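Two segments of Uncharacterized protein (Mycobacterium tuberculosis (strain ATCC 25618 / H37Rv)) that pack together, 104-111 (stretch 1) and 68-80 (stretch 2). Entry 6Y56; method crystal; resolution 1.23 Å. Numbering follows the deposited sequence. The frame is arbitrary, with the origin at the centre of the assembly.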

# COMPACT_ATOMS: atom_id res chain seq x y z
N ASP A 104 7.60 10.86 14.98
CA ASP A 104 7.39 11.76 13.85
C ASP A 104 5.92 12.04 13.56
O ASP A 104 5.63 12.85 12.68
CB ASP A 104 8.14 11.29 12.59
CG ASP A 104 7.57 10.01 11.98
OD1 ASP A 104 6.57 9.47 12.49
OD2 ASP A 104 8.15 9.55 10.97
N GLY A 105 5.00 11.42 14.27
CA GLY A 105 3.59 11.69 14.05
C GLY A 105 2.99 11.06 12.81
O GLY A 105 1.83 11.33 12.50
N ARG A 106 3.75 10.21 12.12
CA ARG A 106 3.36 9.69 10.82
C ARG A 106 3.14 8.19 10.79
O ARG A 106 2.81 7.65 9.73
CB ARG A 106 4.38 10.11 9.75
CG ARG A 106 4.22 11.58 9.37
CD ARG A 106 5.32 12.09 8.48
NE ARG A 106 4.95 13.42 8.00
CZ ARG A 106 4.22 13.65 6.92
NH1 ARG A 106 3.79 12.65 6.16
NH2 ARG A 106 3.92 14.90 6.59
N HIS A 107 3.28 7.50 11.92
CA HIS A 107 3.01 6.07 11.97
C HIS A 107 2.19 5.74 13.20
O HIS A 107 2.54 6.15 14.32
CB HIS A 107 4.27 5.20 11.92
CG HIS A 107 3.96 3.75 11.74
ND1 HIS A 107 3.66 2.91 12.79
CD2 HIS A 107 3.85 2.99 10.62
CE1 HIS A 107 3.41 1.70 12.33
NE2 HIS A 107 3.52 1.72 11.02
N TRP A 108 1.12 4.99 13.01
CA TRP A 108 0.11 4.80 14.04
C TRP A 108 -0.34 3.36 14.04
O TRP A 108 -0.45 2.73 12.99
CB TRP A 108 -1.10 5.71 13.80
CG TRP A 108 -0.72 7.15 13.76
CD1 TRP A 108 -0.12 7.81 12.72
CD2 TRP A 108 -0.86 8.11 14.82
NE1 TRP A 108 0.13 9.12 13.07
CE2 TRP A 108 -0.33 9.32 14.35
CE3 TRP A 108 -1.40 8.05 16.10
CZ2 TRP A 108 -0.32 10.48 15.13
CZ3 TRP A 108 -1.39 9.19 16.88
CH2 TRP A 108 -0.85 10.39 16.39
N GLN A 109 -0.61 2.83 15.22
CA GLN A 109 -1.32 1.57 15.34
C GLN A 109 -2.81 1.88 15.36
O GLN A 109 -3.26 2.74 16.13
CB GLN A 109 -0.92 0.84 16.62
CG GLN A 109 -1.72 -0.43 16.81
CD GLN A 109 -1.12 -1.39 17.82
OE1 GLN A 109 -0.25 -1.02 18.62
NE2 GLN A 109 -1.60 -2.63 17.80
N LEU A 110 -3.58 1.16 14.54
CA LEU A 110 -5.02 1.34 14.45
C LEU A 110 -5.71 0.25 15.24
O LEU A 110 -5.40 -0.94 15.08
CB LEU A 110 -5.47 1.28 13.00
CG LEU A 110 -6.98 1.39 12.75
CD1 LEU A 110 -7.46 2.77 13.07
CD2 LEU A 110 -7.26 1.03 11.31
N ARG A 111 -6.67 0.63 16.08
CA ARG A 111 -7.52 -0.32 16.76
C ARG A 111 -8.96 -0.03 16.39
O ARG A 111 -9.35 1.12 16.24
CB ARG A 111 -7.31 -0.25 18.27
CG ARG A 111 -5.97 -0.86 18.70
CD ARG A 111 -5.85 -0.97 20.21
NE ARG A 111 -4.63 -1.67 20.62
CZ ARG A 111 -3.45 -1.08 20.82
NH1 ARG A 111 -3.31 0.23 20.63
NH2 ARG A 111 -2.40 -1.80 21.19
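Stretch 2 68-80: DLDFSAPDDEVVL

A buried arginine is tolerated when the fold supplies acceptors for its guanidinium, and the contact between these two stretches is a compact example. Stretch 1 begins as a loop, D104 to R106, and runs on as a strand from H107 to R111. Stretch 2 starts as a strand, D68 to S72, turns through A73, P74 and D75, and enters a helix at D76. The two are not paired strands: no backbone-to-backbone hydrogen bond joins them. They run in roughly opposite directions, the register falling along stretch 2 as it rises along stretch 1: the CA atoms of G105 and L80 are 7.6 Å apart, those of R106 and V79 7.0 Å, and those of L110 and D68 8.5 Å. The loop of stretch 1 lies by the turn and first helical residues of stretch 2, while the two strands approach only through leucine side chains. The contact buries 277 Å², both sides summed.

R106 accounts for most of what stretch 1 contributes. Its CA-to-CB bond points sideways, so the side chain must reach its partners by extension: chi1 is m at -76°, chi2 and chi3 are both t, and chi4 of -87° turns the guanidinium roughly across the end of the chain. This conformation brings the guanidinium to the turn, where the carbonyl of A73 accepts two hydrogen bonds, from R106 NH1 to A73 O at 2.8 Å and from R106 NH2 to A73 O at 2.9 Å. On another part of the guanidinium edge, D76 OD1 receives R106 NH2 at 2.8 Å, in a salt bridge, and R106 NE at 3.1 Å. Each acceptor is thus shared by two nitrogens. D76, with chi1 m at -69°, also points its CA-to-CB bond sideways, yet its carboxylate end comes nearer to stretch 1.

V79, whose CA-to-CB bond points toward stretch 1, lays CG2 over one guanidinium face, 3.7 Å from R106 CZ. With chi1 t, its other methyl meets the loop, V79 CG1 lying 3.3 Å from G105 O. That carbonyl also accepts a hydrogen bond from W108 NE1 at 2.8 Å.

D104, chi1 p, accepts from the backbone of R106, R106 N to D104 OD1 being 2.9 Å, while G105 between them has a phi of 76°, a value that favours glycine. In stretch 2, D75 is the N-cap: its t rotamer lets OD1 accept from E77 N at 3.0 Å, and the helix that follows carries D76 and V79 to the arginine. Water 1 lies between the stretches, 2.8 Å from D104 O and 3.0 Å from D76 OD1, the latter at best a weak bond; it has more acceptors in reach than protons to give.

Farther along, the contact becomes purely apolar and loose: L110 CD2 and L69 CD1 are 4.5 Å apart. L110 is t,p and points toward stretch 2; L69 is m,t and starts sideways, but its end comes nearer.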

# COMPACT_ATOMS: atom_id res chain seq x y z
N ASP A 68 -2.94 -2.50 6.56
CA ASP A 68 -2.44 -1.16 6.78
C ASP A 68 -3.23 -0.17 5.94
O ASP A 68 -3.92 -0.52 4.98
CB ASP A 68 -0.93 -1.05 6.54
CG ASP A 68 -0.47 -1.65 5.21
OD1 ASP A 68 -1.24 -2.35 4.51
OD2 ASP A 68 0.72 -1.43 4.87
N LEU A 69 -3.21 1.07 6.37
CA LEU A 69 -3.71 2.17 5.57
C LEU A 69 -2.54 3.10 5.34
O LEU A 69 -1.92 3.57 6.31
CB LEU A 69 -4.85 2.88 6.29
CG LEU A 69 -6.16 2.09 6.34
CD1 LEU A 69 -7.18 2.81 7.19
CD2 LEU A 69 -6.73 1.86 4.94
N ASP A 70 -2.18 3.33 4.09
CA ASP A 70 -1.04 4.15 3.73
C ASP A 70 -1.54 5.33 2.91
O ASP A 70 -2.36 5.15 2.00
CB ASP A 70 -0.06 3.38 2.86
CG ASP A 70 0.61 2.23 3.59
OD1 ASP A 70 1.00 2.41 4.76
OD2 ASP A 70 0.76 1.14 2.99
N PHE A 71 -1.04 6.51 3.22
CA PHE A 71 -1.38 7.71 2.49
C PHE A 71 -0.11 8.47 2.17
O PHE A 71 0.88 8.41 2.92
CB PHE A 71 -2.29 8.65 3.30
CG PHE A 71 -3.56 8.01 3.73
CD1 PHE A 71 -4.66 8.01 2.90
CD2 PHE A 71 -3.66 7.41 4.98
CE1 PHE A 71 -5.86 7.41 3.30
CE2 PHE A 71 -4.85 6.82 5.38
CZ PHE A 71 -5.95 6.80 4.54
N SER A 72 -0.14 9.21 1.06
CA SER A 72 0.85 10.24 0.82
C SER A 72 0.26 11.54 1.35
O SER A 72 -0.85 11.93 0.95
CB SER A 72 1.15 10.37 -0.67
OG SER A 72 1.97 11.51 -0.90
N ALA A 73 0.98 12.19 2.26
CA ALA A 73 0.51 13.44 2.87
C ALA A 73 1.73 14.27 3.20
O ALA A 73 2.28 14.19 4.31
CB ALA A 73 -0.31 13.17 4.12
N PRO A 74 2.18 15.12 2.27
CA PRO A 74 3.41 15.89 2.53
C PRO A 74 3.34 16.86 3.70
O PRO A 74 4.40 17.21 4.23
CB PRO A 74 3.65 16.62 1.20
CG PRO A 74 2.97 15.76 0.17
CD PRO A 74 1.75 15.21 0.86
N ASP A 75 2.16 17.31 4.11
CA ASP A 75 2.03 18.38 5.10
C ASP A 75 1.69 17.78 6.46
O ASP A 75 0.67 17.09 6.60
CB ASP A 75 0.94 19.36 4.66
CG ASP A 75 0.87 20.62 5.54
OD1 ASP A 75 1.50 20.65 6.61
OD2 ASP A 75 0.19 21.58 5.12
N ASP A 76 2.52 18.07 7.46
CA ASP A 76 2.27 17.57 8.81
C ASP A 76 0.90 18.00 9.34
O ASP A 76 0.29 17.29 10.14
CB ASP A 76 3.35 18.07 9.77
CG ASP A 76 4.71 17.46 9.50
OD1 ASP A 76 4.80 16.43 8.80
OD2 ASP A 76 5.72 18.01 9.98
N GLU A 77 0.42 19.17 8.93
CA GLU A 77 -0.88 19.63 9.40
C GLU A 77 -2.01 18.75 8.88
O GLU A 77 -2.99 18.53 9.59
CB GLU A 77 -1.12 21.06 8.95
CG GLU A 77 -0.64 22.04 9.96
CD GLU A 77 -0.53 23.40 9.37
OE1 GLU A 77 -1.57 24.07 9.18
OE2 GLU A 77 0.61 23.79 9.05
N VAL A 78 -1.88 18.26 7.65
CA VAL A 78 -2.89 17.36 7.10
C VAL A 78 -2.87 16.02 7.83
O VAL A 78 -3.92 15.46 8.15
CB VAL A 78 -2.67 17.19 5.58
CG1 VAL A 78 -3.50 16.03 5.04
CG2 VAL A 78 -2.99 18.49 4.86
N VAL A 79 -1.67 15.51 8.12
CA VAL A 79 -1.54 14.28 8.90
C VAL A 79 -2.26 14.43 10.23
O VAL A 79 -3.03 13.56 10.64
CB VAL A 79 -0.06 13.93 9.09
CG1 VAL A 79 0.10 12.72 10.00
CG2 VAL A 79 0.61 13.69 7.74
N LEU A 80 -2.02 15.54 10.93
CA LEU A 80 -2.64 15.71 12.23
C LEU A 80 -4.16 15.80 12.11
O LEU A 80 -4.89 15.22 12.92
CB LEU A 80 -2.08 16.94 12.93
CG LEU A 80 -2.60 17.16 14.36
CD1 LEU A 80 -2.17 16.02 15.27
CD2 LEU A 80 -2.10 18.49 14.91
O HOH W 1 4.16 14.73 11.14
O HOH W 2 6.82 14.59 10.83